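Local coordinates for OBCA, Oxalate Biosynthetic Component A (Burkholderia glumae, PDB 4NNB), which combines an N-terminal domain with a TIM-barrel domain and, in this model, holds a magnesium ion and an oxaloacetate ion, at residues A[443-448]-A[466-471]; A[371-376]-A[439-444]; A[28-33]-A[186-191]; A[476-481]-A[489-494]. All coordinates share one frame; numbering follows the deposited sequence.

Interaction 1: residues A[443-448]-A[466-471]; sequences VSKISI and GLDGIR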
# COMPACT_ATOMS: atom_id res chain seq x y z
N VAL A 443 -15.83 24.78 -6.58
CA VAL A 443 -16.12 24.17 -5.29
C VAL A 443 -15.60 22.74 -5.35
O VAL A 443 -16.29 21.84 -5.84
CB VAL A 443 -17.62 24.19 -4.96
CG1 VAL A 443 -17.84 23.77 -3.51
CG2 VAL A 443 -18.19 25.58 -5.19
N SER A 444 -14.38 22.55 -4.89
CA SER A 444 -13.72 21.25 -5.00
C SER A 444 -12.75 21.03 -3.87
O SER A 444 -12.33 21.99 -3.20
CB SER A 444 -12.95 21.17 -6.31
OG SER A 444 -11.90 22.13 -6.35
N LYS A 445 -12.38 19.76 -3.65
CA LYS A 445 -11.38 19.40 -2.65
C LYS A 445 -10.41 18.43 -3.30
O LYS A 445 -10.82 17.39 -3.82
CB LYS A 445 -12.05 18.76 -1.43
CG LYS A 445 -13.02 19.69 -0.69
CD LYS A 445 -12.29 20.90 -0.12
CE LYS A 445 -13.26 21.88 0.55
NZ LYS A 445 -12.57 23.16 0.92
N ILE A 446 -9.13 18.77 -3.28
CA ILE A 446 -8.12 17.97 -3.96
C ILE A 446 -7.11 17.45 -2.93
O ILE A 446 -6.50 18.23 -2.18
CB ILE A 446 -7.42 18.80 -5.04
CG1 ILE A 446 -8.45 19.38 -6.02
CG2 ILE A 446 -6.37 17.97 -5.78
CD1 ILE A 446 -7.84 20.28 -7.09
N SER A 447 -6.95 16.13 -2.91
CA SER A 447 -5.94 15.51 -2.06
C SER A 447 -4.82 14.94 -2.91
O SER A 447 -4.94 14.85 -4.14
CB SER A 447 -6.56 14.40 -1.20
OG SER A 447 -7.54 14.93 -0.32
N ILE A 448 -3.73 14.55 -2.25
CA ILE A 448 -2.61 13.90 -2.94
C ILE A 448 -2.16 12.63 -2.22
O ILE A 448 -2.22 12.54 -0.99
CB ILE A 448 -1.42 14.88 -3.10
CG1 ILE A 448 -0.32 14.26 -3.97
CG2 ILE A 448 -0.88 15.32 -1.73
CD1 ILE A 448 0.73 15.28 -4.47
N GLY A 466 -1.41 24.09 -2.21
CA GLY A 466 -2.65 24.54 -1.59
C GLY A 466 -3.70 23.45 -1.53
O GLY A 466 -4.91 23.73 -1.54
N LEU A 467 -3.25 22.20 -1.45
CA LEU A 467 -4.17 21.07 -1.44
C LEU A 467 -5.00 20.98 -0.17
O LEU A 467 -4.63 21.51 0.88
CB LEU A 467 -3.43 19.76 -1.69
CG LEU A 467 -2.78 19.68 -3.07
CD1 LEU A 467 -2.37 18.25 -3.41
CD2 LEU A 467 -3.71 20.25 -4.15
N ASP A 468 -6.14 20.30 -0.27
CA ASP A 468 -7.07 20.16 0.84
C ASP A 468 -6.89 18.88 1.64
O ASP A 468 -7.53 18.70 2.68
CB ASP A 468 -8.48 20.19 0.30
CG ASP A 468 -8.72 21.39 -0.56
OD1 ASP A 468 -8.95 22.47 0.01
OD2 ASP A 468 -8.65 21.27 -1.80
N GLY A 469 -6.03 17.99 1.18
CA GLY A 469 -5.90 16.72 1.86
C GLY A 469 -4.66 15.96 1.48
O GLY A 469 -4.04 16.24 0.46
N ILE A 470 -4.31 14.98 2.32
CA ILE A 470 -3.19 14.09 2.06
C ILE A 470 -3.63 12.67 2.42
O ILE A 470 -4.29 12.46 3.44
CB ILE A 470 -1.95 14.47 2.91
CG1 ILE A 470 -1.36 15.79 2.44
CG2 ILE A 470 -0.86 13.39 2.84
CD1 ILE A 470 -0.28 16.32 3.39
N ARG A 471 -3.25 11.71 1.59
CA ARG A 471 -3.59 10.31 1.82
C ARG A 471 -2.32 9.52 2.12
O ARG A 471 -1.27 9.73 1.49
CB ARG A 471 -4.31 9.72 0.58
CG ARG A 471 -4.21 8.19 0.44
CD ARG A 471 -5.19 7.63 -0.62
NE ARG A 471 -4.61 6.48 -1.31
CZ ARG A 471 -5.20 5.81 -2.30
NH1 ARG A 471 -6.41 6.14 -2.73
NH2 ARG A 471 -4.56 4.80 -2.85
O HOH W 1 -10.67 24.30 -0.97
O HOH W 2 -7.16 13.17 1.92

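Interaction 2: residues A[371-376]-A[439-444]; sequences KPVLFM and ASFPVS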
# COMPACT_ATOMS: atom_id res chain seq x y z
N LYS A 371 -21.45 18.95 -4.60
CA LYS A 371 -20.29 19.79 -4.33
C LYS A 371 -19.96 19.73 -2.85
O LYS A 371 -20.85 19.52 -2.02
CB LYS A 371 -20.56 21.24 -4.74
CG LYS A 371 -20.83 21.45 -6.23
CD LYS A 371 -21.13 22.94 -6.51
CE LYS A 371 -21.18 23.25 -8.02
NZ LYS A 371 -20.07 24.17 -8.51
N PRO A 372 -18.68 19.88 -2.50
CA PRO A 372 -17.51 19.99 -3.38
C PRO A 372 -17.23 18.69 -4.13
O PRO A 372 -17.47 17.59 -3.61
CB PRO A 372 -16.36 20.26 -2.40
CG PRO A 372 -16.83 19.71 -1.09
CD PRO A 372 -18.30 19.99 -1.08
N VAL A 373 -16.75 18.83 -5.36
CA VAL A 373 -16.32 17.67 -6.15
C VAL A 373 -14.96 17.24 -5.60
O VAL A 373 -14.10 18.08 -5.31
CB VAL A 373 -16.22 18.03 -7.63
CG1 VAL A 373 -15.83 16.79 -8.46
CG2 VAL A 373 -17.57 18.62 -8.12
N LEU A 374 -14.77 15.93 -5.43
CA LEU A 374 -13.59 15.41 -4.74
C LEU A 374 -12.60 14.78 -5.71
O LEU A 374 -13.00 14.00 -6.58
CB LEU A 374 -14.01 14.35 -3.72
CG LEU A 374 -15.11 14.71 -2.72
CD1 LEU A 374 -15.36 13.51 -1.78
CD2 LEU A 374 -14.73 15.93 -1.94
N PHE A 375 -11.31 15.10 -5.54
CA PHE A 375 -10.26 14.55 -6.40
C PHE A 375 -9.12 13.99 -5.55
O PHE A 375 -8.79 14.53 -4.49
CB PHE A 375 -9.70 15.64 -7.34
CG PHE A 375 -10.73 16.23 -8.27
CD1 PHE A 375 -10.90 15.70 -9.55
CD2 PHE A 375 -11.53 17.28 -7.87
CE1 PHE A 375 -11.87 16.22 -10.41
CE2 PHE A 375 -12.49 17.83 -8.74
CZ PHE A 375 -12.65 17.30 -10.01
N MET A 376 -8.51 12.90 -6.02
CA MET A 376 -7.30 12.36 -5.41
C MET A 376 -6.23 12.29 -6.48
O MET A 376 -6.40 11.61 -7.49
CB MET A 376 -7.56 10.97 -4.80
CG MET A 376 -6.32 10.27 -4.23
SD MET A 376 -5.66 11.16 -2.80
CE MET A 376 -7.02 10.94 -1.66
N ALA A 439 -10.12 25.45 -11.82
CA ALA A 439 -10.80 26.32 -12.78
C ALA A 439 -12.14 25.70 -13.18
O ALA A 439 -13.15 26.40 -13.29
CB ALA A 439 -9.91 26.57 -14.02
N SER A 440 -12.16 24.38 -13.39
CA SER A 440 -13.39 23.74 -13.84
C SER A 440 -14.34 23.49 -12.70
O SER A 440 -15.55 23.43 -12.91
CB SER A 440 -13.10 22.42 -14.57
OG SER A 440 -12.40 22.66 -15.77
N PHE A 441 -13.79 23.32 -11.50
CA PHE A 441 -14.60 23.03 -10.34
C PHE A 441 -14.22 23.96 -9.19
O PHE A 441 -13.42 23.58 -8.33
CB PHE A 441 -14.41 21.57 -9.89
CG PHE A 441 -14.73 20.56 -10.95
CD1 PHE A 441 -16.04 20.12 -11.14
CD2 PHE A 441 -13.74 20.05 -11.77
CE1 PHE A 441 -16.34 19.18 -12.13
CE2 PHE A 441 -14.03 19.11 -12.77
CZ PHE A 441 -15.33 18.67 -12.94
N PRO A 442 -14.80 25.17 -9.17
CA PRO A 442 -14.53 26.17 -8.12
C PRO A 442 -14.83 25.65 -6.72
O PRO A 442 -14.16 26.05 -5.77
CB PRO A 442 -15.50 27.31 -8.46
CG PRO A 442 -15.87 27.11 -9.90
CD PRO A 442 -15.77 25.64 -10.17
N VAL A 443 -15.83 24.78 -6.58
CA VAL A 443 -16.12 24.17 -5.29
C VAL A 443 -15.60 22.74 -5.35
O VAL A 443 -16.29 21.84 -5.84
CB VAL A 443 -17.62 24.19 -4.96
CG1 VAL A 443 -17.84 23.77 -3.51
CG2 VAL A 443 -18.19 25.58 -5.19
N SER A 444 -14.38 22.55 -4.89
CA SER A 444 -13.72 21.25 -5.00
C SER A 444 -12.75 21.03 -3.87
O SER A 444 -12.33 21.99 -3.20
CB SER A 444 -12.95 21.17 -6.31
OG SER A 444 -11.90 22.13 -6.35
O HOH W 3 -17.41 22.84 -8.32

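Interaction 3: residues A[28-33]-A[186-191]; sequences IPSFLL and CAAGYW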
# COMPACT_ATOMS: atom_id res chain seq x y z
N ILE A 28 12.51 -22.75 2.76
CA ILE A 28 12.26 -24.17 2.54
C ILE A 28 13.46 -24.73 1.82
O ILE A 28 13.69 -24.43 0.65
CB ILE A 28 11.00 -24.40 1.69
CG1 ILE A 28 9.78 -23.77 2.36
CG2 ILE A 28 10.78 -25.88 1.45
CD1 ILE A 28 8.53 -23.73 1.50
N PRO A 29 14.26 -25.55 2.52
CA PRO A 29 15.45 -26.20 1.94
C PRO A 29 15.11 -27.16 0.79
O PRO A 29 14.19 -27.96 0.91
CB PRO A 29 16.04 -26.97 3.13
CG PRO A 29 14.90 -27.14 4.09
CD PRO A 29 14.06 -25.91 3.93
N SER A 30 15.86 -27.05 -0.31
CA SER A 30 15.65 -27.87 -1.50
C SER A 30 15.60 -29.37 -1.21
O SER A 30 14.73 -30.08 -1.73
CB SER A 30 16.75 -27.61 -2.53
OG SER A 30 16.51 -26.43 -3.26
N PHE A 31 16.51 -29.85 -0.37
CA PHE A 31 16.62 -31.28 -0.11
C PHE A 31 15.36 -31.85 0.53
O PHE A 31 15.04 -33.02 0.35
CB PHE A 31 17.87 -31.60 0.71
CG PHE A 31 17.75 -31.30 2.17
CD1 PHE A 31 18.11 -30.05 2.66
CD2 PHE A 31 17.32 -32.27 3.06
CE1 PHE A 31 18.02 -29.77 4.01
CE2 PHE A 31 17.22 -32.00 4.41
CZ PHE A 31 17.57 -30.75 4.89
N LEU A 32 14.64 -31.02 1.28
CA LEU A 32 13.42 -31.46 1.94
C LEU A 32 12.24 -31.58 0.98
O LEU A 32 11.43 -32.50 1.10
CB LEU A 32 13.06 -30.55 3.11
CG LEU A 32 13.61 -31.05 4.44
CD1 LEU A 32 13.02 -30.28 5.60
CD2 LEU A 32 13.33 -32.54 4.59
N LEU A 33 12.15 -30.66 0.04
CA LEU A 33 11.07 -30.66 -0.94
C LEU A 33 11.40 -31.70 -2.00
O LEU A 33 10.58 -32.56 -2.33
CB LEU A 33 10.95 -29.29 -1.59
CG LEU A 33 9.68 -28.98 -2.36
CD1 LEU A 33 8.49 -29.01 -1.41
CD2 LEU A 33 9.80 -27.64 -3.06
N CYS A 186 22.71 -21.90 5.74
CA CYS A 186 21.69 -22.68 5.05
C CYS A 186 22.16 -23.27 3.73
O CYS A 186 23.02 -22.70 3.04
CB CYS A 186 20.45 -21.83 4.80
SG CYS A 186 19.50 -21.46 6.28
N ALA A 187 21.58 -24.40 3.36
CA ALA A 187 21.75 -24.96 2.02
C ALA A 187 20.86 -24.22 1.02
O ALA A 187 20.25 -23.19 1.34
CB ALA A 187 21.45 -26.44 2.02
N ALA A 188 20.79 -24.73 -0.20
CA ALA A 188 20.01 -24.08 -1.25
C ALA A 188 18.53 -24.29 -0.99
O ALA A 188 18.15 -25.18 -0.23
CB ALA A 188 20.40 -24.61 -2.61
N GLY A 189 17.69 -23.47 -1.61
CA GLY A 189 16.26 -23.68 -1.45
C GLY A 189 15.35 -22.54 -1.88
O GLY A 189 15.59 -21.87 -2.89
N TYR A 190 14.29 -22.35 -1.10
CA TYR A 190 13.26 -21.38 -1.45
C TYR A 190 13.04 -20.42 -0.29
O TYR A 190 12.95 -20.85 0.86
CB TYR A 190 11.95 -22.10 -1.83
CG TYR A 190 12.12 -23.09 -2.97
CD1 TYR A 190 12.56 -24.39 -2.73
CD2 TYR A 190 11.83 -22.73 -4.28
CE1 TYR A 190 12.72 -25.29 -3.77
CE2 TYR A 190 11.98 -23.63 -5.32
CZ TYR A 190 12.43 -24.91 -5.05
OH TYR A 190 12.58 -25.80 -6.09
N TRP A 191 12.93 -19.14 -0.61
CA TRP A 191 12.84 -18.08 0.39
C TRP A 191 11.60 -17.24 0.15
O TRP A 191 11.29 -16.88 -0.99
CB TRP A 191 14.10 -17.20 0.30
CG TRP A 191 14.04 -15.88 1.03
CD1 TRP A 191 13.59 -15.65 2.30
CD2 TRP A 191 14.47 -14.61 0.52
NE1 TRP A 191 13.71 -14.32 2.61
CE2 TRP A 191 14.26 -13.66 1.54
CE3 TRP A 191 15.02 -14.19 -0.69
CZ2 TRP A 191 14.57 -12.31 1.38
CZ3 TRP A 191 15.32 -12.85 -0.85
CH2 TRP A 191 15.10 -11.92 0.17

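Interaction 4: residues A[476-481]-A[489-494]; sequences DGLTVN and VRKARG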
# COMPACT_ATOMS: atom_id res chain seq x y z
N ASP A 476 -0.47 2.56 -0.33
CA ASP A 476 0.48 3.39 -1.09
C ASP A 476 1.96 3.16 -0.75
O ASP A 476 2.82 3.31 -1.61
CB ASP A 476 0.14 4.87 -0.90
CG ASP A 476 -1.28 5.18 -1.32
OD1 ASP A 476 -1.96 6.00 -0.65
OD2 ASP A 476 -1.72 4.58 -2.31
N GLY A 477 2.24 2.81 0.51
CA GLY A 477 3.60 2.50 0.93
C GLY A 477 3.58 1.74 2.24
O GLY A 477 2.70 1.95 3.07
N LEU A 478 4.57 0.86 2.44
CA LEU A 478 4.58 -0.03 3.60
C LEU A 478 5.48 0.46 4.74
O LEU A 478 5.54 -0.17 5.80
CB LEU A 478 5.01 -1.43 3.17
CG LEU A 478 4.09 -2.11 2.14
CD1 LEU A 478 4.59 -3.51 1.76
CD2 LEU A 478 2.66 -2.15 2.69
N THR A 479 6.16 1.58 4.52
CA THR A 479 7.20 2.04 5.44
C THR A 479 6.89 3.33 6.20
O THR A 479 5.99 4.10 5.85
CB THR A 479 8.55 2.21 4.70
OG1 THR A 479 8.40 3.17 3.64
CG2 THR A 479 9.02 0.89 4.10
N VAL A 480 7.65 3.55 7.27
CA VAL A 480 7.70 4.85 7.94
C VAL A 480 9.16 5.22 8.14
O VAL A 480 10.05 4.35 8.15
CB VAL A 480 7.00 4.85 9.32
CG1 VAL A 480 5.49 4.69 9.19
CG2 VAL A 480 7.60 3.76 10.23
N ASN A 481 9.42 6.51 8.29
CA ASN A 481 10.72 6.95 8.80
C ASN A 481 10.80 6.68 10.30
O ASN A 481 9.79 6.73 11.00
CB ASN A 481 10.94 8.44 8.51
CG ASN A 481 11.14 8.72 7.04
OD1 ASN A 481 11.77 7.94 6.33
ND2 ASN A 481 10.60 9.82 6.56
N VAL A 489 14.76 3.90 8.19
CA VAL A 489 13.49 3.44 7.60
C VAL A 489 13.12 2.03 8.08
O VAL A 489 14.00 1.20 8.30
CB VAL A 489 13.55 3.45 6.05
CG1 VAL A 489 12.22 2.95 5.42
CG2 VAL A 489 13.89 4.84 5.53
N ARG A 490 11.83 1.77 8.26
CA ARG A 490 11.34 0.45 8.64
C ARG A 490 9.91 0.25 8.15
O ARG A 490 9.27 1.19 7.70
CB ARG A 490 11.36 0.29 10.16
CG ARG A 490 10.50 1.33 10.90
CD ARG A 490 10.22 0.90 12.33
NE ARG A 490 9.67 1.96 13.17
CZ ARG A 490 8.37 2.21 13.30
NH1 ARG A 490 7.49 1.48 12.64
NH2 ARG A 490 7.95 3.20 14.09
N LYS A 491 9.42 -0.99 8.26
CA LYS A 491 8.02 -1.28 7.95
C LYS A 491 7.13 -0.60 8.98
O LYS A 491 7.41 -0.61 10.19
CB LYS A 491 7.78 -2.80 7.94
CG LYS A 491 8.34 -3.49 6.68
CD LYS A 491 7.54 -3.09 5.43
CE LYS A 491 8.23 -3.43 4.12
NZ LYS A 491 8.02 -4.84 3.67
N ALA A 492 6.06 0.04 8.49
CA ALA A 492 5.09 0.66 9.38
C ALA A 492 4.40 -0.40 10.24
O ALA A 492 4.22 -1.54 9.79
CB ALA A 492 4.04 1.43 8.57
N ARG A 493 3.99 -0.04 11.46
CA ARG A 493 3.23 -0.96 12.29
C ARG A 493 1.77 -1.04 11.84
O ARG A 493 1.01 -1.90 12.29
CB ARG A 493 3.30 -0.53 13.75
CG ARG A 493 4.70 -0.56 14.35
CD ARG A 493 4.68 -1.31 15.66
NE ARG A 493 4.55 -2.75 15.42
CZ ARG A 493 3.94 -3.58 16.26
NH1 ARG A 493 3.40 -3.12 17.37
NH2 ARG A 493 3.87 -4.88 15.98
N GLY A 494 1.38 -0.14 10.96
CA GLY A 494 0.01 -0.08 10.48
C GLY A 494 -0.23 1.22 9.75
O GLY A 494 0.58 2.15 9.82
O HOH W 4 4.14 -2.42 7.14

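Interaction 1: residues A[443-448]-A[466-471]
Ser447 pairs with Gly469, and Ile448 with Ile470, in a beta-alpha-beta unit of the TIM barrel whose two parallel strands are joined by helix 458-465. The axes of the short strands 444-448 and 469-471 diverge by 35°, in keeping with the twist of a barrel wall. Asp468 N to Ile446 O (2.8 Å) leads into the ladder. Ile448 N to Gly469 O and Arg471 N to Ile448 O (2.9 Å) continue it. Ahead of the ladder a side chain takes over the acceptor role: Asp468 OD2 receives Ile446 N at 2.9 Å on its anti side, with an almost straight N-H...O angle of 170°. The same oxygen forms a salt bridge with Arg438, while OD1 faces Lys445 NZ at 3.8 Å, a long ion pair that a water bridges. The lysine chain bends at chi2 (-62°) and crosses the carboxylate at about a right angle. On the side facing helix 416-440, Leu467 splits its branches: CD1 presses on Ile448 CB (3.5 Å) and CD2 on Ile446 CG2. Arg471 leads its guanidinium away from strand 444-448 to a salt bridge between NE and Asp476; the magnesium ion nearby is held by His224, His226 and Glu475. On one face of the sheet Ser447 OG lies 3.3 Å from Gly469 CA, and a water joins that hydroxyl weakly to Ile470 O.

Interaction 2: residues A[371-376]-A[439-444]
Phe375 and Phe441 make the densest part of this contact. The CZ tip of Phe375 comes to 3.4 Å from Phe441 CD2, over one face of the Phe441 ring. The ring planes meet at 53° with centroids 5.2 Å apart, an oblique meeting. Val373 adds its CG2, 3.7 Å from Phe441 CD1, and Leu366 and Leu367 of helix 363-368 also touch the Phe441 ring, so this phenylalanine is buried where helix 416-440 ends. The turn that follows is an alpha-to-beta passage of the TIM barrel: Phe441 is the first residue to leave helical geometry, and by Ser444 the chain has entered strand 444-449, which runs parallel beside strand 373-378. Within this contact the pairing is marked by one backbone bond, Val373 N to Val443 O, 3.1 Å. The turn is tied back on itself by Ser444 OG, which lies between its backbone N and carbonyl carbon (chi1 64°) and donates to Phe441 O at 2.9 Å, nearly along the C=O axis; Arg438 reaches the same hydroxyl. The outer side is looser and solvent-facing. There Lys371 and Val443, both exposed, meet only at 3.9 Å, between Lys371 CB and Val443 CG1, and their side chains cross at about a right angle. The lysine bends at its last torsion (chi4 -114°), and a water accepts from Lys371 NZ and donates to Val443 O, its oxygen 2.9 Å from that carbonyl oxygen.

Interaction 3: residues A[28-33]-A[186-191]
Tyr190 lies across the end of strand 27-29, and its side chain can be traced outward from the backbone. CB is 4.3 Å from Ile28 CB, as fits two paired residues on the same face of the sheet, and 3.8 Å from Ile28 O. CG stays anti to the carbonyl carbon (chi1 -57°), which carries the ring's CD1-CE1 side toward the start of helix 30-33. CD1 then comes to 3.6 Å from Ile28 O, which sits at the ring edge and in its plane. One atom further, CE1 meets Leu33 CD2 at 3.8 Å, the leucine crossing the tyrosine at about a right angle, with Ser30 OG near the same carbon. CE1 is the last ring atom to touch residues 28-33, and the hydroxyl lies beyond it. Ala46 of helix 41-51, Trp54 and Val56 touch the tyrosine from outside the two segments.

The backbone beside the ring belongs to an antiparallel ladder of a three-stranded sheet in which strand 189-191 is central, between strands 27-29 and 55-57. Ile28 and Tyr190 form a hydrogen-bonded pair, each N-H meeting the other's O, with Ile28 N to Tyr190 O at 2.7 Å. Pro29 faces Gly189 as a non-hydrogen-bonded pair, a position at which its lack of an N-H costs the ladder nothing. Ser30 N, just inside the helix, bonds to Ala188 O at 3.0 Å and 174°. The strands are close here: Gly189 CA is 4.3 Å from Pro29 CA, and Ser30 OG is 3.3 Å from Gly189 CA. The chemistry implies a join carried by three backbone bonds, which extend from the strand into the first helical residue, while the ring adds a mixed contact, apolar at Leu33 and close to oxygens at Ile28 O and Ser30 OG.

Interaction 4: residues A[476-481]-A[489-494]
Val480 and Arg490 project from the same face of a beta hairpin and cross obliquely, the valine lying over one face of the guanidinium. CG2 is the branch that does so, displaced toward the rim and 3.3 Å from Arg490 NH1. Arg490 starts with CG between its backbone N and carbonyl carbon (chi1 59°) and then runs extended to NE, which brings one face of the guanidinium against Val480 CG2. In the plane of that group NH1 donates to Lys491 O (3.2 Å), while NE and NH2 form salt bridges with Asp482 and Glu497; together these hold the guanidinium's rotation. The other branch of Val480, CG1, turns to Ala492 CB at 3.6 Å.

Leu478 and Lys491 are arranged differently: they lie side by side and point the same way, with Leu478 CB 3.8 Å from Lys491 CD, and the ammonium goes on to Thr137 and the carbonyl of Arg197. Thr479 and Val489 cross obliquely, with Thr479 CB 3.8 Å from Val489 CG1. The antiparallel backbones that carry these side chains are fastened by Val480 N to Arg490 O at 2.9 Å and by Arg490 N to Val480 O. Past the strand end, Ala492 N bonds to Leu478 O at 2.7 Å, where the donor lies on a lone pair of the carbonyl. A water also donates to Leu478 O and to Ala492 O.

Helix 495-507, which starts directly after Gly494, packs on Val480 through Gln498 and Leu501, and helix 125-137 sets Leu133 against Thr479 and Val489.

From the N terminus, interaction 3 closes first and spans the longest loop, more than 150 residues, joining strand 27-29 and helix 30-33 to strand 189-191 in a separate three-stranded sheet. Interaction 2 then joins 371-376 to 439-444 across a largely helical excursion, and interaction 1 opens where it ends, sharing Val443 and Ser444, before closing at 466-471. Interaction 4 follows as a short hairpin. None of the loops nests in or crosses another. Interactions 1 and 2 place three neighbouring strands of the barrel sheet, 373-378, 444-449 and 469-472, side by side. The Arg471-Asp476 salt bridge ties interaction 4 to interaction 1, whereas interaction 3 lies on the opposite side of the chain's centre from interaction 1.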